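Local coordinates for protein endo-1,4-b-d-mannanase (Trichoderma reesei, PDB 1QNR) that hydrolyses internal beta-1,4-mannosidic linkages of mannan as an endo-acting beta-mannanase of glycoside hydrolase family 5, at residues Y243-S246 and N250-W253. Numbering follows the deposited sequence. Where two conformers were deposited one is given.
With NAG (2-acetamido-2-deoxy-beta-D-glucopyranose), chain H.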
loop_
_atom_site.group_PDB
_atom_site.type_symbol
_atom_site.label_atom_id
_atom_site.label_comp_id
_atom_site.label_asym_id
_atom_site.label_seq_id
_atom_site.Cartn_x
_atom_site.Cartn_y
_atom_site.Cartn_z
ATOM N N TYR A 243 -7.406 8.263 8.858
ATOM C CA TYR A 243 -6.682 8.716 10.060
ATOM C C TYR A 243 -7.308 9.979 10.657
ATOM O O TYR A 243 -6.834 11.094 10.444
ATOM C CB TYR A 243 -5.207 9.014 9.711
ATOM C CG TYR A 243 -4.370 7.749 9.339
ATOM C CD1 TYR A 243 -3.915 6.908 10.328
ATOM C CD2 TYR A 243 -4.126 7.487 8.008
ATOM C CE1 TYR A 243 -3.176 5.767 9.977
ATOM C CE2 TYR A 243 -3.436 6.331 7.619
ATOM C CZ TYR A 243 -2.937 5.528 8.608
ATOM O OH TYR A 243 -2.129 4.414 8.317
ATOM N N PRO A 244 -8.415 9.773 11.398
ATOM C CA PRO A 244 -9.102 10.938 12.034
ATOM C C PRO A 244 -8.171 11.796 12.897
ATOM O O PRO A 244 -8.339 13.054 12.877
ATOM C CB PRO A 244 -10.186 10.273 12.865
ATOM C CG PRO A 244 -10.496 8.978 12.136
ATOM C CD PRO A 244 -9.095 8.510 11.706
ATOM N N ASP A 245 -7.198 11.225 13.608
ATOM C CA ASP A 245 -6.269 12.058 14.402
ATOM C C ASP A 245 -5.425 12.999 13.586
ATOM O O ASP A 245 -5.040 14.040 14.136
ATOM C CB ASP A 245 -5.285 11.196 15.234
ATOM C CG ASP A 245 -5.969 10.242 16.185
ATOM O OD1 ASP A 245 -6.634 10.766 17.072
ATOM O OD2 ASP A 245 -5.844 9.019 15.977
ATOM N N SER A 246 -5.072 12.713 12.346
ATOM C CA SER A 246 -4.253 13.601 11.542
ATOM C C SER A 246 -5.158 14.535 10.736
ATOM O O SER A 246 -4.691 15.570 10.209
ATOM C CB SER A 246 -3.488 12.817 10.423
ATOM O OG SER A 246 -2.479 12.047 11.040
ATOM N N ASN A 250 -13.650 13.274 14.009
ATOM C CA ASN A 250 -13.801 12.334 15.140
ATOM C C ASN A 250 -13.745 10.877 14.615
ATOM O O ASN A 250 -13.751 10.660 13.392
ATOM C CB ASN A 250 -15.004 12.636 15.994
ATOM C CG ASN A 250 -16.276 12.416 15.272
ATOM O OD1 ASN A 250 -16.521 11.560 14.454
ATOM N ND2 ASN A 250 -17.309 13.254 15.615
ATOM N N TYR A 251 -13.647 9.914 15.535
ATOM C CA TYR A 251 -13.535 8.537 15.081
ATOM C C TYR A 251 -14.767 8.017 14.425
ATOM O O TYR A 251 -14.746 7.247 13.412
ATOM C CB TYR A 251 -13.123 7.639 16.287
ATOM C CG TYR A 251 -11.742 7.936 16.831
ATOM C CD1 TYR A 251 -10.603 8.041 16.050
ATOM C CD2 TYR A 251 -11.544 8.126 18.236
ATOM C CE1 TYR A 251 -9.358 8.315 16.555
ATOM C CE2 TYR A 251 -10.311 8.374 18.724
ATOM C CZ TYR A 251 -9.186 8.449 17.948
ATOM O OH TYR A 251 -7.950 8.710 18.473
ATOM N N THR A 252 -16.005 8.314 14.892
ATOM C CA THR A 252 -17.247 7.789 14.326
ATOM C C THR A 252 -17.560 8.290 12.923
ATOM O O THR A 252 -18.230 7.566 12.157
ATOM C CB THR A 252 -18.448 8.070 15.283
ATOM O OG1 THR A 252 -18.431 9.523 15.453
ATOM C CG2 THR A 252 -18.282 7.468 16.646
ATOM N N TRP A 253 -16.949 9.412 12.537
ATOM C CA TRP A 253 -17.005 9.935 11.160
ATOM C C TRP A 253 -16.404 8.928 10.167
ATOM O O TRP A 253 -16.677 8.933 8.982
ATOM C CB TRP A 253 -16.249 11.275 11.114
ATOM C CG TRP A 253 -15.973 11.923 9.780
ATOM C CD1 TRP A 253 -16.745 12.888 9.188
ATOM C CD2 TRP A 253 -14.837 11.715 8.875
ATOM N NE1 TRP A 253 -16.179 13.275 7.998
ATOM C CE2 TRP A 253 -15.013 12.565 7.770
ATOM C CE3 TRP A 253 -13.726 10.857 8.956
ATOM C CZ2 TRP A 253 -14.112 12.603 6.704
ATOM C CZ3 TRP A 253 -12.796 10.908 7.898
ATOM C CH2 TRP A 253 -13.009 11.763 6.798
HETATM C C1 NAG H . -18.899 13.432 15.584
HETATM C C2 NAG H . -20.053 13.305 16.526
HETATM C C3 NAG H . -21.404 13.201 15.834
HETATM C C4 NAG H . -21.381 14.107 14.589
HETATM C C5 NAG H . -20.234 13.710 13.617
HETATM C C6 NAG H . -20.244 14.599 12.387
HETATM C C7 NAG H . -19.155 12.088 18.531
HETATM C C8 NAG H . -19.311 10.845 19.336
HETATM N N2 NAG H . -19.909 12.116 17.404
HETATM O O3 NAG H . -22.400 13.584 16.792
HETATM O O4 NAG H . -22.613 13.979 13.834
HETATM O O5 NAG H . -18.983 13.874 14.244
HETATM O O6 NAG H . -19.118 14.506 11.611
HETATM O O7 NAG H . -18.474 12.963 18.836
#
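Tyr-251 reaches back from its loop to Pro-244 and Asp-245, and its side chain can be followed outward atom by atom. From CB, a chi1 of -65° puts CG anti to the carbonyl carbon and turns the ring toward Pro-244 and Asp-245. Ring atom CD1 then rests 3.9 Å from Pro-244 CB, the two side chains crossing at about a right angle. One atom further, CE1 lies 3.6 Å from Asp-245 OD2, which meets the ring edge in plane, the carboxylate turned 79° from the ring. At the tip, Tyr-251 OH gives Asp-245 OD1 a weak hydrogen bond of 2.8 Å; the hydroxyl is also hydrogen-bonded to Gln-281 N, and Asp-245 OD2 to Gln-280 N. A phenylalanine in place of Tyr-251 would probably leave Asp-245 OD1 and Gln-281 N without this shared partner. Asn-250 O lies 3.6 Å from Pro-244 CB. On the glycan side, Asn-250 ND2 carries the NAG, and OD1 accepts from Thr-252 OG1 and, at 2.9 Å, from Trp-253 N. That second bond, a capping bond, closes the turn leading into helix 253-267, within an N-glycosylation sequon on a beta-alpha connection of the family 5 TIM barrel.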